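Local atomic coordinates of bifunctional purine biosynthetic protein ADE5,7 (Cryptococcus neoformans var. grubii serotype A, PDB entry 7LVO), a protein that catalyses the second and fifth steps of de novo purine biosynthesis, its N-terminal half acting as the ATP-dependent phosphoribosylamine-glycine ligase. Residues Lys262-Gly267 and Gly274-Tyr279; Gly337-Gln342 and Ser380-Ser385; Pro311-Leu316 and Val362-Asp367; Ala245-Tyr250 and Pro300-Met305. All coordinates share one frame; numbering follows the deposited sequence.

Contact 1 (Lys262-Gly267 and Gly274-Tyr279); sequences KRIGEG and GGMGAY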
loop_
_atom_site.group_PDB
_atom_site.type_symbol
_atom_site.label_atom_id
_atom_site.label_comp_id
_atom_site.label_asym_id
_atom_site.label_seq_id
_atom_site.Cartn_x
_atom_site.Cartn_y
_atom_site.Cartn_z
ATOM N N LYS A 262 -4.687 -9.537 6.934
ATOM C CA LYS A 262 -4.782 -8.356 7.783
ATOM C C LYS A 262 -4.679 -8.717 9.260
ATOM O O LYS A 262 -4.110 -7.958 10.050
ATOM C CB LYS A 262 -6.096 -7.620 7.509
ATOM C CG LYS A 262 -6.201 -7.006 6.125
ATOM C CD LYS A 262 -7.563 -6.343 5.917
ATOM C CE LYS A 262 -7.637 -5.626 4.575
ATOM N NZ LYS A 262 -8.960 -4.967 4.360
ATOM N N ARG A 263 -5.219 -9.867 9.650
ATOM C CA ARG A 263 -5.324 -10.210 11.064
ATOM C C ARG A 263 -4.029 -10.827 11.587
ATOM O O ARG A 263 -3.265 -11.454 10.847
ATOM C CB ARG A 263 -6.493 -11.169 11.290
ATOM C CG ARG A 263 -7.858 -10.521 11.096
ATOM C CD ARG A 263 -8.967 -11.559 10.994
ATOM N NE ARG A 263 -10.285 -10.942 10.907
ATOM C CZ ARG A 263 -11.048 -10.651 11.954
ATOM N NH1 ARG A 263 -10.653 -10.907 13.190
ATOM N NH2 ARG A 263 -12.238 -10.092 11.754
ATOM N N ILE A 264 -3.797 -10.649 12.891
ATOM C CA ILE A 264 -2.538 -11.079 13.490
ATOM C C ILE A 264 -2.561 -12.569 13.804
ATOM O O ILE A 264 -1.537 -13.249 13.689
ATOM C CB ILE A 264 -2.251 -10.238 14.746
ATOM C CG1 ILE A 264 -0.849 -10.525 15.288
ATOM C CG2 ILE A 264 -3.285 -10.522 15.836
ATOM C CD1 ILE A 264 0.271 -10.040 14.392
ATOM N N GLY A 265 -3.714 -13.098 14.208
ATOM C CA GLY A 265 -3.781 -14.487 14.639
ATOM C C GLY A 265 -3.946 -15.445 13.469
ATOM O O GLY A 265 -4.636 -15.159 12.489
ATOM N N GLU A 266 -3.298 -16.601 13.587
ATOM C CA GLU A 266 -3.430 -17.643 12.580
ATOM C C GLU A 266 -4.899 -18.033 12.411
ATOM O O GLU A 266 -5.729 -17.862 13.312
ATOM C CB GLU A 266 -2.603 -18.866 12.961
ATOM C CG GLU A 266 -1.102 -18.614 13.004
ATOM C CD GLU A 266 -0.308 -19.860 13.349
ATOM O OE1 GLU A 266 -0.925 -20.865 13.767
ATOM O OE2 GLU A 266 0.937 -19.836 13.202
ATOM N N GLY A 267 -5.214 -18.563 11.231
ATOM C CA GLY A 267 -6.587 -18.860 10.897
ATOM C C GLY A 267 -7.444 -17.651 10.615
ATOM O O GLY A 267 -8.670 -17.771 10.585
ATOM N N GLY A 274 -1.623 -3.877 9.714
ATOM C CA GLY A 274 -1.339 -3.343 8.401
ATOM C C GLY A 274 -1.020 -4.380 7.353
ATOM O O GLY A 274 -0.843 -4.034 6.182
ATOM N N GLY A 275 -0.944 -5.651 7.747
ATOM C CA GLY A 275 -0.631 -6.725 6.825
ATOM C C GLY A 275 0.475 -7.623 7.340
ATOM O O GLY A 275 1.620 -7.181 7.478
ATOM N N MET A 276 0.141 -8.879 7.639
ATOM C CA MET A 276 1.109 -9.843 8.150
ATOM C C MET A 276 1.677 -10.749 7.066
ATOM O O MET A 276 2.519 -11.595 7.364
ATOM C CB MET A 276 0.471 -10.702 9.247
ATOM C CG MET A 276 0.167 -9.949 10.541
ATOM S SD MET A 276 1.638 -9.242 11.302
ATOM C CE MET A 276 2.633 -10.708 11.589
ATOM N N GLY A 277 1.245 -10.593 5.822
ATOM C CA GLY A 277 1.768 -11.406 4.743
ATOM C C GLY A 277 0.883 -11.389 3.516
ATOM O O GLY A 277 -0.326 -11.178 3.622
ATOM N N ALA A 278 1.472 -11.612 2.343
ATOM C CA ALA A 278 0.720 -11.572 1.096
ATOM C C ALA A 278 1.312 -12.568 0.108
ATOM O O ALA A 278 2.431 -13.062 0.276
ATOM C CB ALA A 278 0.717 -10.159 0.494
ATOM N N TYR A 279 0.538 -12.863 -0.926
ATOM C CA TYR A 279 0.960 -13.788 -1.966
ATOM C C TYR A 279 0.287 -13.384 -3.271
ATOM O O TYR A 279 -0.767 -12.738 -3.277
ATOM C CB TYR A 279 0.625 -15.243 -1.608
ATOM C CG TYR A 279 -0.826 -15.475 -1.245
ATOM C CD1 TYR A 279 -1.285 -15.242 0.041
ATOM C CD2 TYR A 279 -1.737 -15.917 -2.196
ATOM C CE1 TYR A 279 -2.607 -15.449 0.380
ATOM C CE2 TYR A 279 -3.067 -16.124 -1.868
ATOM C CZ TYR A 279 -3.493 -15.889 -0.577
ATOM O OH TYR A 279 -4.812 -16.087 -0.236
#
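I264 and M276 carry the apolar part of this contact, where CD1 of I264 lies 3.5 Å from SD of M276. The same methyl also lies 3.7 Å from CE and 3.9 Å from CG of M276, which places it against the whole C-S-C corner and not against a single atom. The methionine can offer that corner because its chain folds at chi2 and chi3 (both -60°); I264 meets it by setting CG1 anti to the backbone N (chi1 -172°), which carries CD1 across to the sulfur. M276 loses 68 Å² to the partner segment, the largest share of any residue here. Its CG also lies 3.8 Å from R263 O, a packing contact; that carbonyl accepts a hydrogen bond from R460 NH1.

K262 gives up 41 Å² although its side chain makes no contact with 274-279. Its carbonyl accepts from T273 OG1, and its ammonium forms a salt bridge with E240. Strand 259-263 is an outermost strand, within this chain, of the antiparallel sheet in which 277-280 is its neighbour, in the ATP-grasp part of the protein; I264 stands at the corner where the chain turns. With no hydrogen bond crossing between them, the segments meet mainly through dispersion around the sulfur, with CG of M276 against the R263 carbonyl, while polar groups such as R263 O are served by neighbouring residues.

Contact 2 (Gly337-Gln342 and Ser380-Ser385); sequences GDPETQ and SVVLAS
Q342 and S380 bring the two backbones closest, their CA atoms 6.2 Å apart, where the first turn of helix 340-344 approaches strand 377-384. The turn is entered through a cis peptide bond before P339. The strand belongs to a five-stranded antiparallel sheet to which both the ATP-grasp and the C-domain regions contribute strands, and the contact joins a segment of the former to a strand of the latter.

P339 is the hub. Its ring crosses the side chain of V382 at about a right angle, CG standing 4.0 Å from CG2 of V382. On the strand, S380 and V382 direct their CB atoms at the turn, as alternate residues of a strand do, and V381 between them turns away to meet Y446 of helix 438-449. Beside the proline, CB of Q342 packs 4.1 Å from CB of S380, while C432 of the next strand touches both residues.

Within the turn, G337 O takes two bonds from T341: the backbone N at 3.0 Å and OG1 at 2.6 Å, the latter in the carbonyl plane on a lone pair. The bent chain of Q342 (chi2 90°) brings NE2 to 3.1 Å from D338 OD1, an almost straight bond (175°) that meets the carboxylate from above its plane; D338 OD2 is held by the backbone N of R48. S380 OG has a weak bond from A278 N of the neighbouring strand. Across the interface a single hydrogen bond forms: S380 OG donates to P339 O over 3.1 Å, from 46° above the carbonyl plane.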
loop_
_atom_site.group_PDB
_atom_site.type_symbol
_atom_site.label_atom_id
_atom_site.label_comp_id
_atom_site.label_asym_id
_atom_site.label_seq_id
_atom_site.Cartn_x
_atom_site.Cartn_y
_atom_site.Cartn_z
ATOM N N GLY A 337 1.303 -1.025 -1.926
ATOM C CA GLY A 337 0.831 -1.626 -0.702
ATOM C C GLY A 337 1.938 -2.343 0.053
ATOM O O GLY A 337 2.970 -2.711 -0.505
ATOM N N ASP A 338 1.709 -2.539 1.348
ATOM C CA ASP A 338 2.657 -3.221 2.220
ATOM C C ASP A 338 1.877 -4.259 3.015
ATOM O O ASP A 338 0.906 -3.897 3.711
ATOM C CB ASP A 338 3.358 -2.223 3.141
ATOM C CG ASP A 338 4.553 -2.824 3.855
ATOM O OD1 ASP A 338 4.420 -3.912 4.425
ATOM O OD2 ASP A 338 5.638 -2.205 3.816
ATOM N N PRO A 339 2.257 -5.547 2.972
ATOM C CA PRO A 339 3.429 -6.131 2.309
ATOM C C PRO A 339 3.192 -6.698 0.908
ATOM O O PRO A 339 3.952 -7.560 0.484
ATOM C CB PRO A 339 3.815 -7.264 3.269
ATOM C CG PRO A 339 2.464 -7.764 3.743
ATOM C CD PRO A 339 1.557 -6.542 3.810
ATOM N N GLU A 340 2.178 -6.206 0.195
ATOM C CA GLU A 340 1.929 -6.710 -1.157
ATOM C C GLU A 340 3.115 -6.426 -2.074
ATOM O O GLU A 340 3.448 -7.238 -2.945
ATOM C CB GLU A 340 0.657 -6.081 -1.734
ATOM C CG GLU A 340 -0.635 -6.599 -1.147
ATOM C CD GLU A 340 -1.150 -5.745 -0.015
ATOM O OE1 GLU A 340 -0.393 -4.875 0.465
ATOM O OE2 GLU A 340 -2.308 -5.939 0.392
ATOM N N THR A 341 3.758 -5.269 -1.902
ATOM C CA THR A 341 4.863 -4.898 -2.779
ATOM C C THR A 341 6.036 -5.851 -2.627
ATOM O O THR A 341 6.658 -6.244 -3.624
ATOM C CB THR A 341 5.301 -3.463 -2.488
ATOM O OG1 THR A 341 4.210 -2.571 -2.740
ATOM C CG2 THR A 341 6.489 -3.063 -3.356
ATOM N N GLN A 342 6.352 -6.242 -1.387
ATOM C CA GLN A 342 7.497 -7.126 -1.171
ATOM C C GLN A 342 7.368 -8.423 -1.955
ATOM O O GLN A 342 8.375 -8.980 -2.409
ATOM C CB GLN A 342 7.653 -7.436 0.317
ATOM C CG GLN A 342 8.055 -6.227 1.172
ATOM C CD GLN A 342 6.864 -5.457 1.716
ATOM O OE1 GLN A 342 5.993 -5.004 0.965
ATOM N NE2 GLN A 342 6.818 -5.308 3.036
ATOM N N SER A 380 5.197 -13.169 0.856
ATOM C CA SER A 380 5.876 -12.345 1.847
ATOM C C SER A 380 5.301 -12.670 3.214
ATOM O O SER A 380 4.079 -12.672 3.385
ATOM C CB SER A 380 5.718 -10.850 1.547
ATOM O OG SER A 380 4.357 -10.452 1.568
ATOM N N VAL A 381 6.173 -12.936 4.182
ATOM C CA VAL A 381 5.764 -13.303 5.537
ATOM C C VAL A 381 6.399 -12.313 6.504
ATOM O O VAL A 381 7.627 -12.175 6.545
ATOM C CB VAL A 381 6.167 -14.740 5.886
ATOM C CG1 VAL A 381 5.780 -15.050 7.333
ATOM C CG2 VAL A 381 5.509 -15.731 4.934
ATOM N N VAL A 382 5.564 -11.640 7.289
ATOM C CA VAL A 382 5.998 -10.545 8.145
ATOM C C VAL A 382 6.401 -11.088 9.509
ATOM O O VAL A 382 5.715 -11.938 10.091
ATOM C CB VAL A 382 4.885 -9.483 8.280
ATOM C CG1 VAL A 382 5.258 -8.452 9.340
ATOM C CG2 VAL A 382 4.624 -8.802 6.940
ATOM N N LEU A 383 7.524 -10.591 10.017
ATOM C CA LEU A 383 7.938 -10.793 11.398
ATOM C C LEU A 383 7.687 -9.499 12.165
ATOM O O LEU A 383 8.192 -8.439 11.780
ATOM C CB LEU A 383 9.406 -11.192 11.473
ATOM C CG LEU A 383 9.692 -12.685 11.645
ATOM C CD1 LEU A 383 9.095 -13.501 10.517
ATOM C CD2 LEU A 383 11.196 -12.925 11.735
ATOM N N ALA A 384 6.899 -9.585 13.233
ATOM C CA ALA A 384 6.486 -8.416 13.993
ATOM C C ALA A 384 7.055 -8.472 15.409
ATOM O O ALA A 384 7.594 -9.487 15.849
ATOM C CB ALA A 384 4.956 -8.306 14.036
ATOM N N SER A 385 6.911 -7.359 16.117
ATOM C CA SER A 385 7.399 -7.228 17.481
ATOM C C SER A 385 6.366 -7.732 18.481
ATOM O O SER A 385 5.160 -7.687 18.238
ATOM C CB SER A 385 7.742 -5.767 17.790
ATOM O OG SER A 385 8.774 -5.282 16.943
#

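Contact 3 (Pro311-Leu316 and Val362-Asp367); sequences PFVGML and VERRLD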
loop_
_atom_site.group_PDB
_atom_site.type_symbol
_atom_site.label_atom_id
_atom_site.label_comp_id
_atom_site.label_asym_id
_atom_site.label_seq_id
_atom_site.Cartn_x
_atom_site.Cartn_y
_atom_site.Cartn_z
ATOM N N PRO A 311 -6.963 13.639 -13.476
ATOM C CA PRO A 311 -6.447 12.314 -13.839
ATOM C C PRO A 311 -5.538 11.756 -12.753
ATOM O O PRO A 311 -4.906 12.498 -12.002
ATOM C CB PRO A 311 -5.670 12.574 -15.134
ATOM C CG PRO A 311 -6.282 13.827 -15.698
ATOM C CD PRO A 311 -6.699 14.654 -14.513
ATOM N N PHE A 312 -5.481 10.430 -12.680
ATOM C CA PHE A 312 -4.707 9.735 -11.666
ATOM C C PHE A 312 -3.413 9.211 -12.279
ATOM O O PHE A 312 -3.445 8.436 -13.245
ATOM C CB PHE A 312 -5.484 8.566 -11.056
ATOM C CG PHE A 312 -4.726 7.852 -9.967
ATOM C CD1 PHE A 312 -3.860 6.811 -10.276
ATOM C CD2 PHE A 312 -4.853 8.242 -8.640
ATOM C CE1 PHE A 312 -3.150 6.168 -9.280
ATOM C CE2 PHE A 312 -4.152 7.585 -7.642
ATOM C CZ PHE A 312 -3.292 6.552 -7.970
ATOM N N VAL A 313 -2.286 9.623 -11.711
ATOM C CA VAL A 313 -0.969 9.146 -12.109
ATOM C C VAL A 313 -0.321 8.493 -10.896
ATOM O O VAL A 313 -0.357 9.049 -9.791
ATOM C CB VAL A 313 -0.092 10.290 -12.654
ATOM C CG1 VAL A 313 1.269 9.756 -13.068
ATOM C CG2 VAL A 313 -0.781 10.977 -13.830
ATOM N N GLY A 314 0.256 7.311 -11.100
ATOM C CA GLY A 314 0.936 6.616 -10.023
ATOM C C GLY A 314 0.499 5.175 -9.873
ATOM O O GLY A 314 0.152 4.516 -10.860
ATOM N N MET A 315 0.515 4.675 -8.638
ATOM C CA MET A 315 0.146 3.298 -8.333
ATOM C C MET A 315 -1.258 3.303 -7.741
ATOM O O MET A 315 -1.463 3.768 -6.614
ATOM C CB MET A 315 1.154 2.663 -7.372
ATOM C CG MET A 315 0.661 1.392 -6.691
ATOM S SD MET A 315 -0.142 0.232 -7.818
ATOM C CE MET A 315 1.159 -0.047 -9.015
ATOM N N LEU A 316 -2.220 2.778 -8.500
ATOM C CA LEU A 316 -3.591 2.628 -8.027
ATOM C C LEU A 316 -3.736 1.262 -7.363
ATOM O O LEU A 316 -3.694 0.227 -8.036
ATOM C CB LEU A 316 -4.579 2.791 -9.177
ATOM C CG LEU A 316 -6.050 2.654 -8.789
ATOM C CD1 LEU A 316 -6.475 3.829 -7.926
ATOM C CD2 LEU A 316 -6.932 2.529 -10.024
ATOM N N VAL A 362 4.979 8.928 -15.072
ATOM C CA VAL A 362 4.973 10.372 -14.904
ATOM C C VAL A 362 5.159 11.092 -16.239
ATOM O O VAL A 362 4.792 12.265 -16.356
ATOM C CB VAL A 362 6.045 10.827 -13.902
ATOM C CG1 VAL A 362 5.853 10.107 -12.579
ATOM C CG2 VAL A 362 7.449 10.598 -14.456
ATOM N N GLU A 363 5.721 10.419 -17.242
ATOM C CA GLU A 363 5.939 11.000 -18.563
ATOM C C GLU A 363 4.819 10.673 -19.542
ATOM O O GLU A 363 4.855 11.134 -20.685
ATOM C CB GLU A 363 7.284 10.529 -19.120
ATOM C CG GLU A 363 8.473 11.028 -18.307
ATOM C CD GLU A 363 9.799 10.514 -18.815
ATOM O OE1 GLU A 363 9.817 9.790 -19.828
ATOM O OE2 GLU A 363 10.836 10.843 -18.196
ATOM N N ARG A 364 3.826 9.894 -19.120
ATOM C CA ARG A 364 2.613 9.658 -19.901
ATOM C C ARG A 364 2.918 8.840 -21.156
ATOM O O ARG A 364 2.506 9.189 -22.263
ATOM C CB ARG A 364 1.926 10.980 -20.259
ATOM C CG ARG A 364 1.935 12.023 -19.129
ATOM C CD ARG A 364 1.537 11.430 -17.767
ATOM N NE ARG A 364 1.775 12.385 -16.687
ATOM C CZ ARG A 364 0.878 13.238 -16.217
ATOM N NH1 ARG A 364 -0.360 13.259 -16.676
ATOM N NH2 ARG A 364 1.229 14.079 -15.246
ATOM N N ARG A 365 3.634 7.733 -20.971
ATOM C CA ARG A 365 3.952 6.819 -22.061
ATOM C C ARG A 365 3.959 5.363 -21.582
ATOM O O ARG A 365 4.719 4.527 -22.091
ATOM C CB ARG A 365 5.288 7.177 -22.699
ATOM C CG ARG A 365 6.328 7.678 -21.704
ATOM C CD ARG A 365 7.646 8.039 -22.381
ATOM N NE ARG A 365 8.521 6.882 -22.525
ATOM C CZ ARG A 365 9.381 6.475 -21.600
ATOM N NH1 ARG A 365 9.513 7.112 -20.449
ATOM N NH2 ARG A 365 10.132 5.406 -21.841
ATOM N N LEU A 366 3.104 5.040 -20.610
ATOM C CA LEU A 366 3.095 3.693 -20.043
ATOM C C LEU A 366 2.786 2.626 -21.087
ATOM O O LEU A 366 3.233 1.485 -20.953
ATOM C CB LEU A 366 2.085 3.618 -18.904
ATOM C CG LEU A 366 1.873 2.238 -18.265
ATOM C CD1 LEU A 366 3.162 1.686 -17.706
ATOM C CD2 LEU A 366 0.804 2.343 -17.184
ATOM N N ASP A 367 2.044 2.973 -22.137
ATOM C CA ASP A 367 1.698 1.998 -23.162
ATOM C C ASP A 367 2.834 1.722 -24.133
ATOM O O ASP A 367 2.655 0.918 -25.053
ATOM C CB ASP A 367 0.463 2.468 -23.941
ATOM C CG ASP A 367 0.761 3.639 -24.874
ATOM O OD1 ASP A 367 1.604 4.488 -24.526
ATOM O OD2 ASP A 367 0.144 3.707 -25.947
#
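V313 and R364 meet at the C-terminal end of helix 354-362, where a Schellman motif stops the helix and R364 takes the positive phi (68°). The partner is the stretch leading into strand 315-323 of the four-stranded antiparallel sheet of the ATP-grasp domain, which makes this a plain packing of a helix end beside a sheet, away from the ATP and magnesium sites.

Van der Waals contact does the work across the interface. Of 127 Å² buried in all, V313 alone accounts for 69 Å². Its methyls divide the task: CG1, anti to the backbone N, faces the helix backbone 4.2 Å from V362 CA, whereas CG2 sits 3.6 Å above the guanidinium plane of R364 and over its centre. Both CZ and NH1 of R364 lie 3.7 Å from CG2 of V313, consistent with a methyl centred over one face of the guanidinium.

No hydrogen bond joins the two segments; the polar groups of 362-367 find partners within it or in neighbouring parts. R365 NH1 makes a salt bridge to E363 OE1, though its hydrogen-bond component is weak, and NH2 of R365 pairs with E356 in the helix. Because E363, R364 and R365 touch a crystal neighbour, their conformations may be partly set by the lattice. L366 N donates to D248 OD2, tying the loop to strand 240-248. R364 itself bends at chi2 (-46°) to fold back over the motif, and its NE donates to V362 O at 3.0 Å. The acceptor lies in the guanidinium plane, but the N-H arrives 66° above the plane of the V362 carbonyl.

Contact 4 (Ala245-Tyr250 and Pro300-Met305); sequences AFSDGY and PTIKGM
I302 of helix 287-307 fills the interface with the end of strand 240-248, accounting for 74 Å² of the 138 Å² buried. Its van der Waals contacts, methyl to oxygen, split by branch: CD1 lies 3.4 Å from S247 OG, and CG2, set anti to the backbone N, lies 3.4 Å from G249 O. The hydroxyl of S247 is satisfied by F312 O instead.

Polar bridging runs through one water. It donates to G249 O at 2.9 Å and to I302 O at 2.7 Å, linking the turn to the helix backbone.

The turn is shaped largely by D248. Its OD1 accepts from the N of Y250 (2.9 Å, 154°), an Asx turn, and also from the N of T251 just beyond the segment, while G249 sits at positive phi (96°).

S247 directs its CB toward helix 287-307, whereas the neighbouring F246 touches helix 354-362, so the strand end lies between the two helices. Since no direct hydrogen bond joins 245-250 to 300-305, the fit of the isoleucine and the water relay link these segments; R306, just beyond on the same helix, adds a direct bond from NH1 to G249 O.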
loop_
_atom_site.group_PDB
_atom_site.type_symbol
_atom_site.label_atom_id
_atom_site.label_comp_id
_atom_site.label_asym_id
_atom_site.label_seq_id
_atom_site.Cartn_x
_atom_site.Cartn_y
_atom_site.Cartn_z
ATOM N N ALA A 245 -2.064 -1.580 -9.895
ATOM C CA ALA A 245 -1.975 -1.250 -11.312
ATOM C C ALA A 245 -1.239 0.068 -11.498
ATOM O O ALA A 245 -1.532 1.047 -10.808
ATOM C CB ALA A 245 -3.374 -1.164 -11.938
ATOM N N PHE A 246 -0.291 0.085 -12.432
ATOM C CA PHE A 246 0.379 1.320 -12.818
ATOM C C PHE A 246 -0.530 2.140 -13.719
ATOM O O PHE A 246 -1.239 1.593 -14.567
ATOM C CB PHE A 246 1.689 1.018 -13.546
ATOM C CG PHE A 246 2.688 0.265 -12.717
ATOM C CD1 PHE A 246 3.573 0.933 -11.895
ATOM C CD2 PHE A 246 2.742 -1.125 -12.766
ATOM C CE1 PHE A 246 4.497 0.233 -11.130
ATOM C CE2 PHE A 246 3.651 -1.825 -12.006
ATOM C CZ PHE A 246 4.542 -1.143 -11.188
ATOM N N SER A 247 -0.486 3.463 -13.555
ATOM C CA SER A 247 -1.346 4.361 -14.315
ATOM C C SER A 247 -0.585 5.611 -14.708
ATOM O O SER A 247 0.150 6.183 -13.894
ATOM C CB SER A 247 -2.589 4.761 -13.510
ATOM O OG SER A 247 -3.337 5.747 -14.181
ATOM N N ASP A 248 -0.767 6.035 -15.959
ATOM C CA ASP A 248 -0.228 7.304 -16.434
ATOM C C ASP A 248 -1.328 8.310 -16.762
ATOM O O ASP A 248 -1.073 9.298 -17.460
ATOM C CB ASP A 248 0.678 7.074 -17.644
ATOM C CG ASP A 248 -0.096 6.776 -18.922
ATOM O OD1 ASP A 248 -1.347 6.661 -18.888
ATOM O OD2 ASP A 248 0.560 6.658 -19.978
ATOM N N GLY A 249 -2.546 8.078 -16.262
ATOM C CA GLY A 249 -3.685 8.918 -16.518
ATOM C C GLY A 249 -4.567 8.426 -17.650
ATOM O O GLY A 249 -5.764 8.726 -17.671
ATOM N N TYR A 250 -3.985 7.707 -18.604
ATOM C CA TYR A 250 -4.723 7.071 -19.688
ATOM C C TYR A 250 -4.538 5.561 -19.664
ATOM O O TYR A 250 -5.522 4.819 -19.564
ATOM C CB TYR A 250 -4.272 7.630 -21.048
ATOM C CG TYR A 250 -5.031 8.848 -21.526
ATOM C CD1 TYR A 250 -6.281 8.724 -22.104
ATOM C CD2 TYR A 250 -4.476 10.127 -21.418
ATOM C CE1 TYR A 250 -6.981 9.840 -22.554
ATOM C CE2 TYR A 250 -5.158 11.241 -21.859
ATOM C CZ TYR A 250 -6.409 11.095 -22.434
ATOM O OH TYR A 250 -7.087 12.196 -22.875
ATOM N N PRO A 300 -12.948 2.121 -15.633
ATOM C CA PRO A 300 -13.895 3.193 -15.278
ATOM C C PRO A 300 -13.346 4.160 -14.246
ATOM O O PRO A 300 -13.710 5.345 -14.258
ATOM C CB PRO A 300 -15.113 2.426 -14.743
ATOM C CG PRO A 300 -15.037 1.096 -15.414
ATOM C CD PRO A 300 -13.561 0.782 -15.552
ATOM N N THR A 301 -12.479 3.692 -13.344
ATOM C CA THR A 301 -11.880 4.597 -12.370
ATOM C C THR A 301 -10.930 5.579 -13.050
ATOM O O THR A 301 -11.011 6.791 -12.821
ATOM C CB THR A 301 -11.147 3.801 -11.287
ATOM O OG1 THR A 301 -12.089 3.041 -10.515
ATOM C CG2 THR A 301 -10.382 4.732 -10.364
ATOM N N ILE A 302 -10.021 5.071 -13.887
ATOM C CA ILE A 302 -9.055 5.940 -14.552
ATOM C C ILE A 302 -9.765 6.910 -15.482
ATOM O O ILE A 302 -9.442 8.104 -15.519
ATOM C CB ILE A 302 -8.005 5.100 -15.301
ATOM C CG1 ILE A 302 -7.204 4.250 -14.319
ATOM C CG2 ILE A 302 -7.082 5.999 -16.120
ATOM C CD1 ILE A 302 -6.497 5.039 -13.236
ATOM N N LYS A 303 -10.740 6.416 -16.253
ATOM C CA LYS A 303 -11.508 7.303 -17.122
ATOM C C LYS A 303 -12.298 8.316 -16.303
ATOM O O LYS A 303 -12.369 9.500 -16.657
ATOM C CB LYS A 303 -12.450 6.485 -18.013
ATOM C CG LYS A 303 -13.239 7.324 -19.005
ATOM C CD LYS A 303 -14.366 6.526 -19.652
ATOM C CE LYS A 303 -13.838 5.364 -20.479
ATOM N NZ LYS A 303 -14.941 4.639 -21.174
ATOM N N GLY A 304 -12.909 7.867 -15.206
ATOM C CA GLY A 304 -13.704 8.770 -14.398
ATOM C C GLY A 304 -12.891 9.910 -13.818
ATOM O O GLY A 304 -13.383 11.039 -13.700
ATOM N N MET A 305 -11.637 9.632 -13.444
ATOM C CA MET A 305 -10.795 10.679 -12.875
ATOM C C MET A 305 -10.483 11.759 -13.909
ATOM O O MET A 305 -10.441 12.948 -13.576
ATOM C CB MET A 305 -9.508 10.071 -12.318
ATOM C CG MET A 305 -9.721 9.182 -11.093
ATOM S SD MET A 305 -10.379 10.082 -9.666
ATOM C CE MET A 305 -8.881 10.883 -9.070
HETATM O O HOH W 1 -7.034 9.246 -15.138
#

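From the N terminus, contact 4 opens first at 245-250. Before it closes at 300-305, the chain opens and closes contact 1, which is therefore nested within its loop. Contact 3 then starts at 311-316 and contact 2 at 337-342; contact 3 closes at 362-367 and contact 2 only at 380-385, so these two cross. Contacts 3 and 4, with centres 8 Å apart, share the sheet of neighbouring strands 240-248 and 315-323, flanked by helices 287-307 and 354-362. Contacts 1 and 2, with centres 9 Å apart, meet in the five-stranded sheet through strands 277-280 and 377-384, joining the ATP-grasp and C-domain regions; contact 1 lies about 30 Å from contact 3, centre to centre.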